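Long-range contact in transcription Factor E (Sulfolobus solfataricus, PDB 1Q1H), which helps RNA polymerase start transcription of archaeal genes by enhancing TATA-box recognition and polymerase recruitment: residues F62-K67 and K81-Q86. Residues are numbered along the deposited sequence; the frame is centred on the assembly and turned at random.
Sequences FVSYRK and KPNIDQ
Ser-64 and Lys-81 face each other as an antiparallel, hydrogen-bonded pair at the base of the two-stranded wing of this winged helix domain. Ser-64 N gives its hydrogen to Lys-81 O at 3.0 Å, and Lys-81 N returns one to Ser-64 O, also at 3.0 Å. Both CB atoms lie on the same face of the hairpin, but the lysine chain runs out extended and takes its ammonium away from the serine, as suits an exposed strand end. Pro-82 comes next, beside Val-63, where a missing N-H costs the pairing nothing; a weak bond from Asn-83 N to Phe-62 O (3.4 Å) then follows in the same register, before the chain turns into helix 84-87. Asn-83 also reaches back: CB points toward 62-67 and chi1 of -60° sets CG beside the backbone N; from there ND2 donates to Ser-64 OG at 2.7 Å, the hydroxyl lying 21° out of the amide plane. A short amide and a small hydroxyl fit this partly buried spot. An alanine at Asn-83 would probably leave Ser-64 OG without this amide donor and open a gap beside the serine. Further out, Phe-62 and Val-63 turn their side chains into the helical core, both meeting Leu-24 of helix 21-30, where apolar residues belong. Val-63 also borders 81-86, its CG2 lying 4.1 Å from Pro-82 CA.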
# COMPACT_ATOMS: atom_id res chain seq x y z
N PHE A 62 -3.73 3.27 -6.05
CA PHE A 62 -2.43 2.61 -6.11
C PHE A 62 -2.46 1.42 -5.19
O PHE A 62 -1.47 0.71 -5.04
CB PHE A 62 -1.30 3.56 -5.69
CG PHE A 62 -1.09 4.70 -6.64
CD1 PHE A 62 -1.97 5.77 -6.67
CD2 PHE A 62 -0.03 4.68 -7.53
CE1 PHE A 62 -1.79 6.81 -7.57
CE2 PHE A 62 0.16 5.71 -8.42
CZ PHE A 62 -0.72 6.78 -8.45
N VAL A 63 -3.61 1.22 -4.56
CA VAL A 63 -3.82 0.12 -3.63
C VAL A 63 -5.32 -0.15 -3.48
O VAL A 63 -6.14 0.73 -3.69
CB VAL A 63 -3.20 0.46 -2.23
CG1 VAL A 63 -3.79 -0.41 -1.16
CG2 VAL A 63 -1.67 0.25 -2.23
N SER A 64 -5.66 -1.39 -3.15
CA SER A 64 -7.06 -1.79 -2.92
C SER A 64 -7.07 -2.62 -1.66
O SER A 64 -6.10 -3.31 -1.37
CB SER A 64 -7.60 -2.63 -4.08
OG SER A 64 -8.03 -1.83 -5.17
N TYR A 65 -8.15 -2.55 -0.90
CA TYR A 65 -8.23 -3.35 0.33
C TYR A 65 -9.42 -4.31 0.33
O TYR A 65 -10.27 -4.29 -0.56
CB TYR A 65 -8.31 -2.43 1.56
CG TYR A 65 -9.61 -1.66 1.70
CD1 TYR A 65 -10.66 -2.16 2.46
CD2 TYR A 65 -9.79 -0.46 1.04
CE1 TYR A 65 -11.86 -1.47 2.56
CE2 TYR A 65 -10.97 0.24 1.13
CZ TYR A 65 -12.01 -0.27 1.89
OH TYR A 65 -13.18 0.46 1.99
N ARG A 66 -9.45 -5.16 1.34
CA ARG A 66 -10.52 -6.14 1.52
C ARG A 66 -10.63 -6.41 3.02
O ARG A 66 -9.66 -6.83 3.66
CB ARG A 66 -10.21 -7.43 0.76
CG ARG A 66 -9.84 -8.65 1.62
CD ARG A 66 -9.91 -9.93 0.79
NE ARG A 66 -9.48 -11.13 1.50
CZ ARG A 66 -8.34 -11.23 2.18
NH1 ARG A 66 -7.52 -10.20 2.24
NH2 ARG A 66 -8.00 -12.38 2.76
N LYS A 67 -11.80 -6.15 3.59
CA LYS A 67 -12.00 -6.41 5.01
C LYS A 67 -12.67 -7.76 5.16
O LYS A 67 -13.77 -7.97 4.66
CB LYS A 67 -12.86 -5.33 5.67
CG LYS A 67 -14.24 -5.12 5.06
CD LYS A 67 -15.19 -4.52 6.10
CE LYS A 67 -14.47 -3.54 7.02
NZ LYS A 67 -15.32 -2.89 8.06
N LYS A 81 -3.32 -4.45 -0.95
CA LYS A 81 -2.58 -5.01 -2.06
C LYS A 81 -2.35 -3.85 -3.02
O LYS A 81 -3.10 -2.86 -2.97
CB LYS A 81 -3.42 -6.10 -2.73
CG LYS A 81 -2.63 -7.22 -3.42
CD LYS A 81 -3.56 -8.31 -3.96
CE LYS A 81 -2.82 -9.35 -4.80
NZ LYS A 81 -3.73 -10.38 -5.40
N PRO A 82 -1.31 -3.92 -3.86
CA PRO A 82 -0.98 -2.89 -4.84
C PRO A 82 -1.75 -3.13 -6.14
O PRO A 82 -1.64 -4.21 -6.73
CB PRO A 82 0.52 -3.06 -5.04
CG PRO A 82 0.97 -3.75 -3.82
CD PRO A 82 -0.12 -4.74 -3.58
N ASN A 83 -2.52 -2.15 -6.60
CA ASN A 83 -3.28 -2.33 -7.83
C ASN A 83 -2.43 -2.23 -9.10
O ASN A 83 -2.90 -1.74 -10.13
CB ASN A 83 -4.42 -1.30 -7.90
CG ASN A 83 -5.39 -1.44 -6.74
OD1 ASN A 83 -5.41 -2.47 -6.07
ND2 ASN A 83 -6.20 -0.41 -6.51
N ILE A 84 -1.19 -2.71 -9.04
CA ILE A 84 -0.33 -2.65 -10.20
C ILE A 84 -0.81 -3.50 -11.40
O ILE A 84 -0.81 -3.03 -12.54
CB ILE A 84 1.10 -3.02 -9.83
CG1 ILE A 84 2.00 -2.96 -11.07
CG2 ILE A 84 1.12 -4.38 -9.17
CD1 ILE A 84 3.48 -3.16 -10.78
N ASP A 85 -1.21 -4.74 -11.16
CA ASP A 85 -1.70 -5.59 -12.24
C ASP A 85 -2.79 -4.83 -12.99
O ASP A 85 -2.93 -4.97 -14.20
CB ASP A 85 -2.29 -6.89 -11.69
CG ASP A 85 -1.36 -8.08 -11.87
OD1 ASP A 85 -0.99 -8.38 -13.03
OD2 ASP A 85 -1.00 -8.71 -10.85
N GLN A 86 -3.56 -4.03 -12.27
CA GLN A 86 -4.62 -3.24 -12.90
C GLN A 86 -3.95 -2.14 -13.72
O GLN A 86 -4.54 -1.62 -14.68
CB GLN A 86 -5.56 -2.64 -11.83
CG GLN A 86 -6.43 -3.69 -11.12
CD GLN A 86 -7.26 -3.12 -9.96
OE1 GLN A 86 -8.05 -2.19 -10.13
NE2 GLN A 86 -7.08 -3.69 -8.78